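Local coordinates for fructose-bisphosphatase (Pyrococcus horikoshii, PDB 1VDW), which probably hydrolyses fructose 1,6-bisphosphate to fructose 6-phosphate and phosphate, as a magnesium-dependent homodimer of the inositol monophosphatase superfamily, at residues D18-P23 / E51-S56; A114-P119 / E178-A183; E126-P129 / S133-N136; T200-G205 / K222-T227; N235-N240 / T247-I252. All coordinates share one frame; numbering follows the deposited sequence.

Overall arrangement
Interactions 2 and 3, centres about 9 Å apart, share one sheet with strands 110-118 and 123-128 as neighbours. Interaction 4 touches interaction 2 through Ile116, Leu179, Ala204 and Gly205, and interaction 5 where Ile202 and Val224 reach Ile236; interactions 2 and 5 meet by Leu179 and Leu182 against Ala238. Interaction 1 sits at the far end, about 34 Å from interaction 5 between centres, but joins interaction 2 by a probable hydrogen bond of 2.5 Å between Asp18 OD1 and Tyr117 OH, in one deposited conformer of Tyr117. The predicted magnesium site draws Asp201 from interaction 4; Leu86, another predicted ligand, has its side chain about 5 Å from that of Ile21.

Interaction 1. Residues D18-P23 / E51-S56; sequences DHNIMP and ENIIIS
Ile53, on helix 45-60, faces Asn20 and Ile21 and meets them with its two branches. Beyond CB, the short branch meets Asn20: CG2 of Ile53 lies 4.0 Å from ND2 of Asn20, with the amide carbon CG of Asn20 at 4.2 Å. The two side chains pass one another heading in opposite directions, and the methyl lies over the face of the amide. The other branch begins at CG1, which sits between the backbone N and the carbonyl carbon (chi1 59°). That choice sends the branch on the Ile21 side, and an extended chi2 (179°) carries the terminal methyl outward until CD1 of Ile53 is 4.0 Å from CG1 of Ile21. Here the chains meet at a slant, methyl against methylene.

The polar end of Asn20 is held within its own helix, because ND2 bonds to the carbonyl oxygen of Asp16. Ile21 is the buried member of the trio and also packs on Val46, Val49 and Ala50 of helix 45-60; its side chain is about 5 Å from that of Leu86, a predicted magnesium ligand. Residues 18-23 and 51-56 bury 116 Å² between them, one part of a wider, largely apolar seam joining helices 3-20 and 45-60. Its chemistry is dispersive: the Asn20 amide gives Ile53 a surface to lie against, and neither charge nor hydrogen bonding links these two segments.

Interaction 2. Residues A114-P119 / E178-A183; sequences AFIYEP and ELAYLA
Glu118 and Tyr181 supply the polar half of this contact, and Ile116 with Ala180 the apolar half. In the polar pair, the hydroxyl of Tyr181 donates to the carboxylate of Glu118, with OH and OE2 separated by a short 2.6 Å. The hydroxyl approaches the syn side of OE2 but stands 31° out of the carboxylate plane. Glu118 reaches the ring because CG is anti to the backbone N (chi1 179°) and the chain beyond it is extended. The two side chains cross at about a right angle, and their flat groups are turned 43° apart. The other oxygen, OE1 of Glu118, lies at the ring edge in its plane, 3.6 Å from CE1 of Tyr181; it also forms a salt bridge with Arg123 and accepts from Tyr125, both on the adjacent strand 123-128.

The apolar pair is a single touch of methyls: CD1 of Ile116 ends 4.2 Å from CB of Ala180, where helix 175-184 packs on the eight-stranded sheet at strand 110-118. Pro97 of the second subunit packs on both Glu118 and Tyr181, placing the polar pair at the dimer interface.

Were Glu118 cut back to an alanine, Tyr181 OH would probably lose its acceptor and Arg123 its carboxylate mate in a buried setting. With one arginine and two hydroxyls gathered about it, the carboxylate is likely to be stabilised as the anion, consistent with the short bond from Tyr181.

Interaction 3. Residues E126-P129 / S133-N136; sequences EGIP and SYLN
Ser133, in strand 132-135, lies opposite Gly127 in an antiparallel non-hydrogen-bonded pair whose CA atoms are 4.3 Å apart. OG of Ser133 lies 3.7 Å from CA of Gly127. That hydroxyl finds its polar partner in the carbonyl of Ile208. The CA of Ser133 also makes a CH...O contact of 3.1 Å with O of Glu126.

Tyr134 follows as the hydrogen-bonded partner of Glu126. N of Tyr134 reaches O of Glu126 over 2.8 Å (N-H...O 160°), and N of Glu126 returns to O of Tyr134 over 2.8 Å (164°), a reciprocal pair that fixes the register. The phenol ring stands on the same side of the sheet as the Glu126 side chain; obliquely to it, CD1 of Ile128 approaches CE2 of Tyr134 to 4.2 Å. The carboxylate of Glu126 is engaged by Arg7 and Tyr113.

Together the strands form a beta hairpin within a larger sheet: strand 110-118 binds Gly127 through Ala114, and strand 138-140 pairs with Ser133 through Ile140. Helix 199-211 packs on the Ser133 face, while Arg7 of helix 3-20 meets the Glu126 face.

Interaction 4. Residues T200-G205 / K222-T227; sequences TDIAAG and KDVEIT
Ile226 is the main bump of this contact, a branched knob that lodges in a hollow over Ala203 on helix 199-211, walled by Ile202. One branch, CG2, lies anti to the backbone N and presses on the small methyl of alanine, 3.8 Å from CB of Ala203. The other turns along the helix backbone: CD1 of Ile226 rests 3.8 Å from CA of Ala203 and 4.0 Å from CG1 of Ile202, in the angle between these two residues. Ile226 was modelled in two conformers, so this fit of its tip belongs to one of them.

Ile202 makes the complementary projection. Its CG1 stands between the backbone N and the carbonyl carbon (chi1 64°), from where the chain extends past the slanting Ile226 toward the loop. At its end CD1 of Ile202 meets CG1 of Val224 tip to tip at 4.2 Å. The short alanine thus provides the hollow and the longer isoleucine its wall. Ile236 on strand 234-239 touches both Ile202 and Val224, Phe106 adjoins Ile226, and Val82 and Ala104 back Ala203 from the neighbouring sheet.

The helix carries Asp201 immediately before Ile202, a residue predicted to bind the catalytic magnesium; its OD1 lies close to OD2 of Asp84, also a predicted ligand, consistent with carboxylates gathered for a cation. The run from Asp201 to Gly205 resembles the Asp-x-Ala-small-small segment of inositol monophosphatases, with the aspartate in the first turn of a helix and Ala203, Ala204 and Gly205 following.

Interaction 5. Residues N235-N240 / T247-I252; sequences NIIAAN and TILRSI
Ile237 packs against Ile248 and Leu249 in an apolar strand-to-helix contact, in which helix 242-250 lies against one face of the sheet containing strand 234-239. The short branch of Ile237 faces the first partner: its CG2 is 4.0 Å from CG2 of Ile248, and the two side chains slide by one another in opposite directions. With CG1 anti to the carbonyl carbon in both (chi1 -62° for Ile237 and -69° for Ile248), each CG2 is left anti to its backbone N. The longer branch of Ile237 meets Leu249. A single leucine methyl, CD2 of Leu249, lies 3.9 Å from CG1 and 4.1 Å from CD1 of Ile237, approaching at a slant. Ile237 therefore wedges its two arms against successive residues of the helix, and Leu245, a turn earlier, adds to the same surface.

The strand is antiparallel to both of its neighbours, 189-193 and 215-217, in a five-stranded mixed sheet. Sheets layered between pairs of helices in this way are the hallmark of the alpha-beta-alpha-beta-alpha sandwich of the inositol monophosphatase and fructose-bisphosphatase superfamily. Helix 242-250 covers the Ile237 side together with helix 160-164, whose Ile162 reaches Ile248. On the other side Ala238, pointing away from helix 242-250, meets Leu179 and Leu182 of helix 175-184.

Near the end of helix 242-250, the backbone N of Ser251 bonds to O of Ile248 over 3.0 Å, while OG of Ser251 donates to O of Thr247 over 2.8 Å from a position tilted 31° out of the carbonyl plane.

Interaction 1. Residues D18-P23 / E51-S56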
# COMPACT_ATOMS: atom_id res chain seq x y z
N ASP A 18 1.32 -20.48 2.08
CA ASP A 18 2.54 -20.18 2.81
C ASP A 18 3.69 -21.10 2.42
O ASP A 18 4.85 -20.69 2.41
CB ASP A 18 2.32 -20.27 4.33
CG ASP A 18 1.32 -19.26 4.85
OD1 ASP A 18 1.09 -18.23 4.18
OD2 ASP A 18 0.78 -19.49 5.95
N HIS A 19 3.37 -22.35 2.09
CA HIS A 19 4.41 -23.30 1.74
C HIS A 19 4.94 -23.19 0.32
O HIS A 19 6.14 -23.32 0.09
CB HIS A 19 3.90 -24.73 1.98
CG HIS A 19 4.92 -25.79 1.67
ND1 HIS A 19 5.22 -26.18 0.38
CD2 HIS A 19 5.72 -26.52 2.48
CE1 HIS A 19 6.17 -27.10 0.41
NE2 HIS A 19 6.49 -27.33 1.68
N ASN A 20 4.05 -22.92 -0.63
CA ASN A 20 4.44 -22.84 -2.03
C ASN A 20 4.64 -21.44 -2.60
O ASN A 20 5.43 -21.26 -3.52
CB ASN A 20 3.41 -23.57 -2.89
CG ASN A 20 3.43 -25.07 -2.68
OD1 ASN A 20 4.31 -25.76 -3.18
ND2 ASN A 20 2.47 -25.57 -1.92
N ILE A 21 3.93 -20.46 -2.05
CA ILE A 21 4.04 -19.10 -2.55
C ILE A 21 4.92 -18.16 -1.74
O ILE A 21 5.78 -17.48 -2.31
CB ILE A 21 2.63 -18.45 -2.68
CG1 ILE A 21 1.76 -19.28 -3.63
CG2 ILE A 21 2.77 -17.03 -3.20
CD1 ILE A 21 2.29 -19.38 -5.04
N MET A 22 4.74 -18.10 -0.43
CA MET A 22 5.55 -17.17 0.36
C MET A 22 7.06 -17.33 0.24
O MET A 22 7.79 -16.34 0.31
CB MET A 22 5.13 -17.20 1.83
CG MET A 22 3.79 -16.51 2.11
SD MET A 22 3.68 -14.80 1.46
CE MET A 22 4.75 -13.94 2.58
N PRO A 23 7.57 -18.56 0.05
CA PRO A 23 9.02 -18.66 -0.07
C PRO A 23 9.52 -17.92 -1.31
O PRO A 23 10.71 -17.64 -1.46
CB PRO A 23 9.26 -20.17 -0.18
CG PRO A 23 8.14 -20.73 0.64
CD PRO A 23 6.96 -19.90 0.18
N GLU A 51 -2.04 -20.46 -8.94
CA GLU A 51 -3.16 -21.03 -9.66
C GLU A 51 -3.20 -22.55 -9.50
O GLU A 51 -4.26 -23.13 -9.24
CB GLU A 51 -3.07 -20.68 -11.15
CG GLU A 51 -4.21 -21.24 -11.98
CD GLU A 51 -4.06 -20.92 -13.46
OE1 GLU A 51 -3.07 -21.38 -14.06
OE2 GLU A 51 -4.94 -20.22 -14.01
N ASN A 52 -2.05 -23.19 -9.63
CA ASN A 52 -1.97 -24.65 -9.51
C ASN A 52 -2.50 -25.19 -8.20
O ASN A 52 -3.31 -26.12 -8.18
CB ASN A 52 -0.53 -25.14 -9.68
CG ASN A 52 -0.04 -25.08 -11.11
OD1 ASN A 52 -0.84 -25.00 -12.04
ND2 ASN A 52 1.27 -25.12 -11.29
N ILE A 53 -2.05 -24.60 -7.09
CA ILE A 53 -2.47 -25.07 -5.78
C ILE A 53 -3.93 -24.83 -5.43
O ILE A 53 -4.58 -25.70 -4.84
CB ILE A 53 -1.59 -24.45 -4.66
CG1 ILE A 53 -1.69 -22.92 -4.71
CG2 ILE A 53 -0.15 -24.89 -4.84
CD1 ILE A 53 -0.87 -22.23 -3.63
N ILE A 54 -4.47 -23.68 -5.80
CA ILE A 54 -5.86 -23.37 -5.46
C ILE A 54 -6.90 -23.91 -6.45
O ILE A 54 -7.93 -24.44 -6.03
CB ILE A 54 -6.04 -21.85 -5.29
CG1 ILE A 54 -7.40 -21.56 -4.64
CG2 ILE A 54 -5.94 -21.15 -6.64
CD1 ILE A 54 -7.56 -20.13 -4.19
N ILE A 55 -6.65 -23.78 -7.74
CA ILE A 55 -7.61 -24.26 -8.73
C ILE A 55 -7.78 -25.77 -8.64
O ILE A 55 -8.90 -26.27 -8.69
CB ILE A 55 -7.17 -23.88 -10.16
CG1 ILE A 55 -7.12 -22.36 -10.30
CG2 ILE A 55 -8.14 -24.47 -11.17
CD1 ILE A 55 -8.43 -21.65 -9.96
N SER A 56 -6.67 -26.49 -8.50
CA SER A 56 -6.73 -27.94 -8.40
C SER A 56 -7.55 -28.34 -7.18
O SER A 56 -8.33 -29.29 -7.23
CB SER A 56 -5.31 -28.52 -8.28
OG SER A 56 -4.68 -28.06 -7.10

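Interaction 2. Residues A114-P119 / E178-A183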
# COMPACT_ATOMS: atom_id res chain seq x y z
N ALA A 114 -17.11 -16.56 1.98
CA ALA A 114 -16.02 -15.95 1.24
C ALA A 114 -14.89 -15.67 2.21
O ALA A 114 -15.12 -15.44 3.40
CB ALA A 114 -16.48 -14.66 0.59
N PHE A 115 -13.67 -15.72 1.70
CA PHE A 115 -12.53 -15.39 2.54
C PHE A 115 -11.47 -14.71 1.71
O PHE A 115 -11.39 -14.87 0.49
CB PHE A 115 -11.95 -16.64 3.25
CG PHE A 115 -11.06 -17.50 2.38
CD1 PHE A 115 -9.71 -17.19 2.22
CD2 PHE A 115 -11.56 -18.65 1.78
CE1 PHE A 115 -8.87 -18.02 1.47
CE2 PHE A 115 -10.72 -19.48 1.03
CZ PHE A 115 -9.38 -19.17 0.88
N ILE A 116 -10.69 -13.89 2.40
CA ILE A 116 -9.57 -13.19 1.80
C ILE A 116 -8.43 -13.40 2.79
O ILE A 116 -8.56 -13.11 3.98
CB ILE A 116 -9.84 -11.67 1.65
CG1 ILE A 116 -10.86 -11.45 0.53
CG2 ILE A 116 -8.53 -10.93 1.32
CD1 ILE A 116 -11.39 -10.03 0.44
N TYR A 117 -7.32 -13.93 2.28
CA TYR A 117 -6.13 -14.20 3.09
C TYR A 117 -5.06 -13.15 2.77
O TYR A 117 -4.61 -13.04 1.63
CB TYR A 117 -5.59 -15.61 2.78
CG TYR A 117 -4.29 -15.96 3.47
CD1 TYR A 117 -4.09 -15.66 4.82
CD2 TYR A 117 -3.26 -16.61 2.78
CE1 TYR A 117 -2.90 -16.00 5.46
CE2 TYR A 117 -2.06 -16.94 3.42
CZ TYR A 117 -1.89 -16.63 4.76
OH TYR A 117 -0.72 -16.95 5.40
N GLU A 118 -4.68 -12.37 3.79
CA GLU A 118 -3.67 -11.32 3.64
C GLU A 118 -2.46 -11.90 4.39
O GLU A 118 -2.26 -11.65 5.58
CB GLU A 118 -4.18 -10.04 4.29
CG GLU A 118 -3.20 -8.89 4.21
CD GLU A 118 -3.70 -7.59 4.84
OE1 GLU A 118 -4.71 -7.60 5.58
OE2 GLU A 118 -3.05 -6.55 4.59
N PRO A 119 -1.61 -12.66 3.68
CA PRO A 119 -0.44 -13.31 4.28
C PRO A 119 0.62 -12.52 5.02
O PRO A 119 1.11 -12.98 6.05
CB PRO A 119 0.15 -14.10 3.11
CG PRO A 119 -0.18 -13.26 1.95
CD PRO A 119 -1.61 -12.87 2.22
N GLU A 178 -8.26 -3.94 -0.42
CA GLU A 178 -8.88 -2.65 -0.22
C GLU A 178 -10.33 -2.82 0.23
O GLU A 178 -10.80 -2.11 1.11
CB GLU A 178 -8.70 -1.80 -1.47
CG GLU A 178 -7.24 -1.30 -1.52
CD GLU A 178 -6.75 -0.90 -2.89
OE1 GLU A 178 -6.74 -1.76 -3.80
OE2 GLU A 178 -6.36 0.28 -3.06
N LEU A 179 -11.02 -3.81 -0.34
CA LEU A 179 -12.39 -4.08 0.07
C LEU A 179 -12.41 -4.66 1.50
O LEU A 179 -13.30 -4.35 2.28
CB LEU A 179 -13.05 -5.05 -0.91
CG LEU A 179 -13.42 -4.40 -2.25
CD1 LEU A 179 -13.75 -5.46 -3.28
CD2 LEU A 179 -14.61 -3.45 -2.04
N ALA A 180 -11.42 -5.49 1.83
CA ALA A 180 -11.33 -6.06 3.17
C ALA A 180 -11.07 -4.93 4.18
O ALA A 180 -11.59 -4.95 5.30
CB ALA A 180 -10.21 -7.09 3.24
N TYR A 181 -10.26 -3.96 3.78
CA TYR A 181 -9.95 -2.83 4.65
C TYR A 181 -11.22 -2.02 4.90
O TYR A 181 -11.45 -1.55 6.01
CB TYR A 181 -8.87 -1.94 4.03
CG TYR A 181 -7.47 -2.53 4.02
CD1 TYR A 181 -7.19 -3.76 4.62
CD2 TYR A 181 -6.43 -1.86 3.38
CE1 TYR A 181 -5.90 -4.31 4.58
CE2 TYR A 181 -5.15 -2.39 3.34
CZ TYR A 181 -4.89 -3.61 3.94
OH TYR A 181 -3.62 -4.12 3.87
N LEU A 182 -12.03 -1.85 3.86
CA LEU A 182 -13.29 -1.15 4.00
C LEU A 182 -14.16 -1.92 5.00
O LEU A 182 -14.78 -1.34 5.89
CB LEU A 182 -14.00 -1.07 2.65
CG LEU A 182 -15.47 -0.63 2.65
CD1 LEU A 182 -15.58 0.81 3.13
CD2 LEU A 182 -16.03 -0.78 1.25
N ALA A 183 -14.18 -3.24 4.85
CA ALA A 183 -14.98 -4.11 5.70
C ALA A 183 -14.66 -4.01 7.18
O ALA A 183 -15.55 -4.18 8.02
CB ALA A 183 -14.86 -5.55 5.23

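Interaction 3. Residues E126-P129 / S133-N136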
# COMPACT_ATOMS: atom_id res chain seq x y z
N GLU A 126 -13.15 -13.29 6.75
CA GLU A 126 -14.20 -14.20 6.35
C GLU A 126 -15.54 -13.49 6.31
O GLU A 126 -15.83 -12.62 7.14
CB GLU A 126 -14.30 -15.39 7.31
CG GLU A 126 -13.06 -16.26 7.33
CD GLU A 126 -13.18 -17.38 8.34
OE1 GLU A 126 -13.48 -18.53 7.94
OE2 GLU A 126 -12.99 -17.11 9.54
N GLY A 127 -16.36 -13.86 5.34
CA GLY A 127 -17.68 -13.28 5.20
C GLY A 127 -18.68 -14.41 5.16
O GLY A 127 -18.56 -15.33 4.35
N ILE A 128 -19.65 -14.36 6.06
CA ILE A 128 -20.67 -15.39 6.13
C ILE A 128 -22.02 -14.69 6.08
O ILE A 128 -22.51 -14.19 7.10
CB ILE A 128 -20.57 -16.19 7.44
CG1 ILE A 128 -19.15 -16.76 7.59
CG2 ILE A 128 -21.60 -17.32 7.44
CD1 ILE A 128 -18.88 -17.43 8.94
N PRO A 129 -22.62 -14.61 4.89
CA PRO A 129 -23.92 -13.95 4.74
C PRO A 129 -24.94 -14.49 5.73
O PRO A 129 -25.09 -15.71 5.88
CB PRO A 129 -24.29 -14.25 3.29
CG PRO A 129 -22.95 -14.27 2.61
CD PRO A 129 -22.12 -15.08 3.58
N SER A 133 -19.18 -10.78 9.25
CA SER A 133 -17.84 -10.82 8.67
C SER A 133 -16.86 -10.80 9.83
O SER A 133 -17.14 -10.21 10.88
CB SER A 133 -17.60 -9.64 7.74
OG SER A 133 -18.31 -9.85 6.53
N TYR A 134 -15.72 -11.44 9.63
CA TYR A 134 -14.72 -11.57 10.68
C TYR A 134 -13.29 -11.44 10.19
O TYR A 134 -13.01 -11.62 9.00
CB TYR A 134 -14.86 -12.97 11.32
CG TYR A 134 -16.26 -13.29 11.80
CD1 TYR A 134 -16.61 -13.10 13.14
CD2 TYR A 134 -17.24 -13.74 10.92
CE1 TYR A 134 -17.90 -13.34 13.58
CE2 TYR A 134 -18.54 -13.99 11.35
CZ TYR A 134 -18.86 -13.78 12.68
OH TYR A 134 -20.15 -14.00 13.11
N LEU A 135 -12.41 -11.10 11.12
CA LEU A 135 -10.97 -11.02 10.87
C LEU A 135 -10.36 -11.88 11.98
O LEU A 135 -10.47 -11.55 13.16
CB LEU A 135 -10.44 -9.59 10.98
CG LEU A 135 -8.91 -9.50 10.93
CD1 LEU A 135 -8.36 -10.17 9.68
CD2 LEU A 135 -8.49 -8.05 10.99
N ASN A 136 -9.74 -12.99 11.59
CA ASN A 136 -9.14 -13.91 12.54
C ASN A 136 -10.14 -14.32 13.62
O ASN A 136 -9.79 -14.49 14.80
CB ASN A 136 -7.87 -13.32 13.15
CG ASN A 136 -6.75 -13.20 12.13
OD1 ASN A 136 -6.85 -13.77 11.05
ND2 ASN A 136 -5.69 -12.48 12.48

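Interaction 4. Residues T200-G205 / K222-T227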
# COMPACT_ATOMS: atom_id res chain seq x y z
N THR A 200 -14.02 -11.98 -10.71
CA THR A 200 -13.10 -12.79 -9.93
C THR A 200 -12.26 -11.95 -8.97
O THR A 200 -11.84 -12.43 -7.91
CB THR A 200 -12.17 -13.60 -10.85
OG1 THR A 200 -11.59 -12.73 -11.84
CG2 THR A 200 -12.94 -14.71 -11.55
N ASP A 201 -12.00 -10.70 -9.34
CA ASP A 201 -11.21 -9.80 -8.50
C ASP A 201 -11.96 -9.32 -7.27
O ASP A 201 -11.39 -9.16 -6.19
CB ASP A 201 -10.79 -8.55 -9.27
CG ASP A 201 -9.84 -8.83 -10.40
OD1 ASP A 201 -8.89 -9.62 -10.21
OD2 ASP A 201 -10.02 -8.22 -11.48
N ILE A 202 -13.26 -9.09 -7.44
CA ILE A 202 -14.06 -8.51 -6.37
C ILE A 202 -15.07 -9.37 -5.63
O ILE A 202 -15.61 -8.94 -4.62
CB ILE A 202 -14.84 -7.30 -6.91
CG1 ILE A 202 -15.84 -7.75 -7.98
CG2 ILE A 202 -13.88 -6.28 -7.50
CD1 ILE A 202 -16.81 -6.67 -8.41
N ALA A 203 -15.33 -10.58 -6.11
CA ALA A 203 -16.34 -11.42 -5.49
C ALA A 203 -16.25 -11.55 -3.97
O ALA A 203 -17.20 -11.22 -3.26
CB ALA A 203 -16.34 -12.80 -6.14
N ALA A 204 -15.12 -12.02 -3.47
CA ALA A 204 -14.98 -12.19 -2.03
C ALA A 204 -15.05 -10.87 -1.28
O ALA A 204 -15.69 -10.76 -0.23
CB ALA A 204 -13.67 -12.91 -1.71
N GLY A 205 -14.38 -9.85 -1.81
CA GLY A 205 -14.37 -8.55 -1.17
C GLY A 205 -15.77 -7.97 -1.05
O GLY A 205 -16.10 -7.35 -0.04
N LYS A 222 -26.64 1.03 -8.91
CA LYS A 222 -27.33 -0.21 -8.56
C LYS A 222 -26.38 -1.16 -7.86
O LYS A 222 -25.18 -1.16 -8.13
CB LYS A 222 -27.88 -0.88 -9.82
CG LYS A 222 -29.02 -0.13 -10.49
CD LYS A 222 -30.27 -0.16 -9.62
CE LYS A 222 -31.47 0.43 -10.34
NZ LYS A 222 -32.70 0.36 -9.50
N ASP A 223 -26.91 -1.98 -6.96
CA ASP A 223 -26.09 -2.94 -6.24
C ASP A 223 -25.33 -3.81 -7.22
O ASP A 223 -25.89 -4.30 -8.20
CB ASP A 223 -26.95 -3.82 -5.33
CG ASP A 223 -27.49 -3.07 -4.13
OD1 ASP A 223 -26.71 -2.33 -3.50
OD2 ASP A 223 -28.68 -3.23 -3.81
N VAL A 224 -24.05 -4.01 -6.94
CA VAL A 224 -23.22 -4.84 -7.80
C VAL A 224 -23.67 -6.30 -7.70
O VAL A 224 -23.93 -6.80 -6.61
CB VAL A 224 -21.73 -4.74 -7.39
CG1 VAL A 224 -20.89 -5.71 -8.21
CG2 VAL A 224 -21.25 -3.32 -7.60
N GLU A 225 -23.77 -6.96 -8.84
CA GLU A 225 -24.16 -8.36 -8.88
C GLU A 225 -22.98 -9.19 -9.34
O GLU A 225 -22.47 -9.00 -10.45
CB GLU A 225 -25.33 -8.57 -9.85
CG GLU A 225 -26.62 -7.88 -9.44
CD GLU A 225 -27.78 -8.23 -10.35
OE1 GLU A 225 -27.67 -8.00 -11.57
OE2 GLU A 225 -28.80 -8.74 -9.84
N ILE A 226 -22.53 -10.11 -8.50
CA ILE A 226 -21.41 -10.96 -8.85
C ILE A 226 -21.88 -12.04 -9.81
O ILE A 226 -22.73 -12.86 -9.48
CB ILE A 226 -20.80 -11.64 -7.60
CG1 ILE A 226 -20.29 -10.58 -6.62
CG2 ILE A 226 -19.67 -12.57 -8.01
CD1 ILE A 226 -19.26 -9.63 -7.21
N THR A 227 -21.32 -12.02 -11.02
CA THR A 227 -21.68 -13.00 -12.04
C THR A 227 -20.56 -14.03 -12.15
O THR A 227 -19.43 -13.76 -11.75
CB THR A 227 -21.88 -12.34 -13.41
OG1 THR A 227 -20.64 -11.77 -13.85
CG2 THR A 227 -22.94 -11.26 -13.34

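Interaction 5. Residues N235-N240 / T247-I252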
# COMPACT_ATOMS: atom_id res chain seq x y z
N ASN A 235 -17.02 -2.09 -12.55
CA ASN A 235 -16.62 -0.87 -11.85
C ASN A 235 -17.34 -0.91 -10.52
O ASN A 235 -18.50 -1.33 -10.45
CB ASN A 235 -17.05 0.37 -12.62
CG ASN A 235 -16.32 0.52 -13.93
OD1 ASN A 235 -15.10 0.62 -13.96
ND2 ASN A 235 -17.07 0.53 -15.02
N ILE A 236 -16.67 -0.47 -9.47
CA ILE A 236 -17.31 -0.48 -8.17
C ILE A 236 -17.14 0.81 -7.37
O ILE A 236 -16.11 1.49 -7.45
CB ILE A 236 -16.80 -1.64 -7.29
CG1 ILE A 236 -15.29 -1.50 -7.08
CG2 ILE A 236 -17.14 -2.97 -7.94
CD1 ILE A 236 -14.71 -2.52 -6.11
N ILE A 237 -18.18 1.13 -6.62
CA ILE A 237 -18.18 2.26 -5.72
C ILE A 237 -18.75 1.64 -4.45
O ILE A 237 -19.96 1.42 -4.34
CB ILE A 237 -19.09 3.41 -6.20
CG1 ILE A 237 -18.60 3.96 -7.54
CG2 ILE A 237 -19.08 4.52 -5.17
CD1 ILE A 237 -18.89 3.07 -8.73
N ALA A 238 -17.86 1.32 -3.52
CA ALA A 238 -18.24 0.71 -2.25
C ALA A 238 -17.97 1.70 -1.13
O ALA A 238 -16.91 2.33 -1.10
CB ALA A 238 -17.44 -0.57 -2.02
N ALA A 239 -18.92 1.85 -0.21
CA ALA A 239 -18.74 2.81 0.87
C ALA A 239 -19.45 2.42 2.15
O ALA A 239 -20.28 1.51 2.17
CB ALA A 239 -19.21 4.19 0.41
N ASN A 240 -19.11 3.13 3.22
CA ASN A 240 -19.69 2.89 4.53
C ASN A 240 -20.79 3.92 4.81
O ASN A 240 -21.26 4.04 5.94
CB ASN A 240 -18.61 3.02 5.60
CG ASN A 240 -18.01 4.41 5.67
OD1 ASN A 240 -18.34 5.30 4.88
ND2 ASN A 240 -17.11 4.62 6.63
N THR A 247 -22.27 11.05 -3.33
CA THR A 247 -21.41 12.19 -3.62
C THR A 247 -20.31 11.76 -4.59
O THR A 247 -19.95 12.51 -5.50
CB THR A 247 -20.76 12.74 -2.33
OG1 THR A 247 -21.78 13.31 -1.50
CG2 THR A 247 -19.72 13.80 -2.67
N ILE A 248 -19.78 10.56 -4.39
CA ILE A 248 -18.74 10.05 -5.28
C ILE A 248 -19.30 9.89 -6.69
O ILE A 248 -18.66 10.30 -7.66
CB ILE A 248 -18.20 8.69 -4.77
CG1 ILE A 248 -17.42 8.90 -3.47
CG2 ILE A 248 -17.32 8.04 -5.84
CD1 ILE A 248 -17.02 7.61 -2.77
N LEU A 249 -20.49 9.32 -6.81
CA LEU A 249 -21.10 9.14 -8.12
C LEU A 249 -21.30 10.48 -8.82
O LEU A 249 -21.05 10.60 -10.03
CB LEU A 249 -22.45 8.42 -7.98
CG LEU A 249 -22.38 6.95 -7.57
CD1 LEU A 249 -23.79 6.40 -7.37
CD2 LEU A 249 -21.64 6.15 -8.64
N ARG A 250 -21.73 11.49 -8.07
CA ARG A 250 -21.95 12.82 -8.65
C ARG A 250 -20.64 13.49 -9.04
O ARG A 250 -20.63 14.41 -9.87
CB ARG A 250 -22.68 13.73 -7.65
CG ARG A 250 -24.14 13.37 -7.42
CD ARG A 250 -24.92 14.53 -6.80
NE ARG A 250 -24.34 15.00 -5.55
CZ ARG A 250 -24.41 14.35 -4.39
NH1 ARG A 250 -25.03 13.18 -4.32
NH2 ARG A 250 -23.85 14.87 -3.31
N SER A 251 -19.53 13.03 -8.47
CA SER A 251 -18.23 13.62 -8.74
C SER A 251 -17.39 12.89 -9.78
O SER A 251 -16.26 13.29 -10.06
CB SER A 251 -17.43 13.72 -7.44
OG SER A 251 -18.14 14.46 -6.47
N ILE A 252 -17.93 11.82 -10.35
CA ILE A 252 -17.19 11.06 -11.35
C ILE A 252 -16.95 11.89 -12.61
O ILE A 252 -17.85 12.53 -13.14
CB ILE A 252 -17.93 9.75 -11.73
CG1 ILE A 252 -17.92 8.80 -10.53
CG2 ILE A 252 -17.26 9.10 -12.94
CD1 ILE A 252 -18.59 7.46 -10.79